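Local coordinates for protein shikimate dehydrogenase (NADP(+)) (Listeria monocytogenes, PDB 3TNL) that probably catalyses the reversible NADPH-linked reduction of 3-dehydroshikimate to shikimate, the fourth step of the pathway that leads to chorismate and the aromatic amino acids, at residues G41-P46 / L70-G75. Sequence-based numbering, arbitrary orientation.
Sequences GLIATP and LAFEVG
Ile43 sends CG1 between its backbone N and carbonyl carbon (chi1 56°) and leaves CG2 beside the N, while Val74 sets CG2 anti to its own carbonyl carbon; the two branched side chains therefore meet at an oblique angle, CB to CB at 3.9 Å and CG2 to CG2 at 4.0 Å. On the same face, the Phe72 ring has Gly41 CA at its edge, 4.4 Å from CE2, where the glycine brings no side chain. Leu42 and Ala71 meet on the other face, CD2 to CB at 4.2 Å. The backbones run parallel. Leu42 O accepts a hydrogen bond from Phe72 N at 2.9 Å, almost in line with the carbonyl, and Phe72 O receives a weak bond from Ala44 N at 3.4 Å. At the ends of the strands, Val74 N gives a hydrogen bond to Ala44 O at 3.0 Å, coming from above the carbonyl plane. Thr45 then lays CG2 3.5 Å from Val74 O, just ahead of the cis peptide bond to Pro46. These strands, joined through helix 52-63 as a beta-alpha-beta unit, belong to the substrate-binding domain; the side chain of Leu42 lies near Ser50, which binds shikimate, and that of Ala44 near Ser97, which probably does too. Helix 79-88 covers Ile43 and Val74, Phe72 packs on Met89 of the second subunit, and strand 93-96 continues the sheet beyond strand 38-44.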
loop_
_atom_site.group_PDB
_atom_site.type_symbol
_atom_site.label_atom_id
_atom_site.label_comp_id
_atom_site.label_asym_id
_atom_site.label_seq_id
_atom_site.Cartn_x
_atom_site.Cartn_y
_atom_site.Cartn_z
ATOM N N GLY B 41 -0.105 6.336 2.254
ATOM C CA GLY B 41 0.925 6.534 1.239
ATOM C C GLY B 41 1.741 7.805 1.379
ATOM O O GLY B 41 1.486 8.666 2.232
ATOM N N LEU B 42 2.691 7.925 0.467
ATOM C CA LEU B 42 3.553 9.103 0.302
ATOM C C LEU B 42 3.860 9.123 -1.191
ATOM O O LEU B 42 4.473 8.177 -1.705
ATOM C CB LEU B 42 4.805 9.015 1.169
ATOM C CG LEU B 42 5.930 10.015 0.813
ATOM C CD1 LEU B 42 5.456 11.459 0.896
ATOM C CD2 LEU B 42 7.118 9.836 1.722
ATOM N N ILE B 43 3.448 10.174 -1.881
ATOM C CA ILE B 43 3.610 10.237 -3.316
ATOM C C ILE B 43 4.446 11.459 -3.729
ATOM O O ILE B 43 4.085 12.620 -3.488
ATOM C CB ILE B 43 2.232 10.139 -4.052
ATOM C CG1 ILE B 43 1.266 11.208 -3.587
ATOM C CG2 ILE B 43 1.578 8.764 -3.755
ATOM C CD1 ILE B 43 -0.042 11.209 -4.400
ATOM N N ALA B 44 5.565 11.169 -4.394
ATOM C CA ALA B 44 6.552 12.184 -4.730
ATOM C C ALA B 44 7.647 11.515 -5.506
ATOM O O ALA B 44 7.701 10.280 -5.578
ATOM C CB ALA B 44 7.150 12.754 -3.431
ATOM N N THR B 45 8.507 12.314 -6.115
ATOM C CA THR B 45 9.681 11.741 -6.803
ATOM C C THR B 45 10.729 12.832 -6.944
ATOM O O THR B 45 10.415 13.930 -7.389
ATOM C CB THR B 45 9.359 11.122 -8.138
ATOM O OG1 THR B 45 10.540 10.479 -8.637
ATOM C CG2 THR B 45 8.850 12.166 -9.139
ATOM N N PRO B 46 11.978 12.542 -6.514
ATOM C CA PRO B 46 12.458 11.312 -5.883
ATOM C C PRO B 46 11.927 11.238 -4.463
ATOM O O PRO B 46 11.493 12.259 -3.921
ATOM C CB PRO B 46 13.991 11.483 -5.906
ATOM C CG PRO B 46 14.186 12.934 -5.811
ATOM C CD PRO B 46 13.051 13.557 -6.598
ATOM N N LEU B 70 3.891 3.632 3.250
ATOM C CA LEU B 70 4.773 3.330 2.119
ATOM C C LEU B 70 4.894 4.513 1.163
ATOM O O LEU B 70 3.967 5.305 1.011
ATOM C CB LEU B 70 4.259 2.152 1.288
ATOM C CG LEU B 70 4.139 0.803 1.986
ATOM C CD1 LEU B 70 3.440 -0.192 1.030
ATOM C CD2 LEU B 70 5.532 0.295 2.404
ATOM N N ALA B 71 6.052 4.608 0.512
ATOM C CA ALA B 71 6.332 5.622 -0.482
ATOM C C ALA B 71 6.203 5.017 -1.868
ATOM O O ALA B 71 6.471 3.840 -2.096
ATOM C CB ALA B 71 7.755 6.191 -0.301
ATOM N N PHE B 72 5.761 5.863 -2.799
ATOM C CA PHE B 72 5.625 5.546 -4.248
ATOM C C PHE B 72 6.219 6.681 -5.075
ATOM O O PHE B 72 5.977 7.847 -4.788
ATOM C CB PHE B 72 4.147 5.284 -4.635
ATOM C CG PHE B 72 3.503 4.243 -3.768
ATOM C CD1 PHE B 72 3.670 2.905 -4.045
ATOM C CD2 PHE B 72 2.768 4.600 -2.664
ATOM C CE1 PHE B 72 3.126 1.928 -3.220
ATOM C CE2 PHE B 72 2.250 3.628 -1.807
ATOM C CZ PHE B 72 2.419 2.282 -2.104
ATOM N N GLU B 73 6.980 6.335 -6.121
ATOM C CA GLU B 73 7.603 7.323 -7.036
ATOM C C GLU B 73 6.572 7.795 -7.994
ATOM O O GLU B 73 6.260 7.120 -8.954
ATOM C CB GLU B 73 8.781 6.689 -7.777
ATOM C CG GLU B 73 9.878 6.347 -6.815
ATOM C CD GLU B 73 11.069 5.652 -7.414
ATOM O OE1 GLU B 73 10.884 4.721 -8.226
ATOM O OE2 GLU B 73 12.201 6.012 -7.021
ATOM N N VAL B 74 6.048 8.968 -7.700
ATOM C CA VAL B 74 4.958 9.546 -8.444
ATOM C C VAL B 74 5.254 10.970 -8.796
ATOM O O VAL B 74 5.540 11.796 -7.955
ATOM C CB VAL B 74 3.672 9.488 -7.572
ATOM C CG1 VAL B 74 2.495 10.189 -8.262
ATOM C CG2 VAL B 74 3.331 8.029 -7.240
ATOM N N GLY B 75 5.162 11.258 -10.082
ATOM C CA GLY B 75 5.359 12.597 -10.614
ATOM C C GLY B 75 4.147 13.052 -11.414
ATOM O O GLY B 75 3.057 12.480 -11.296
#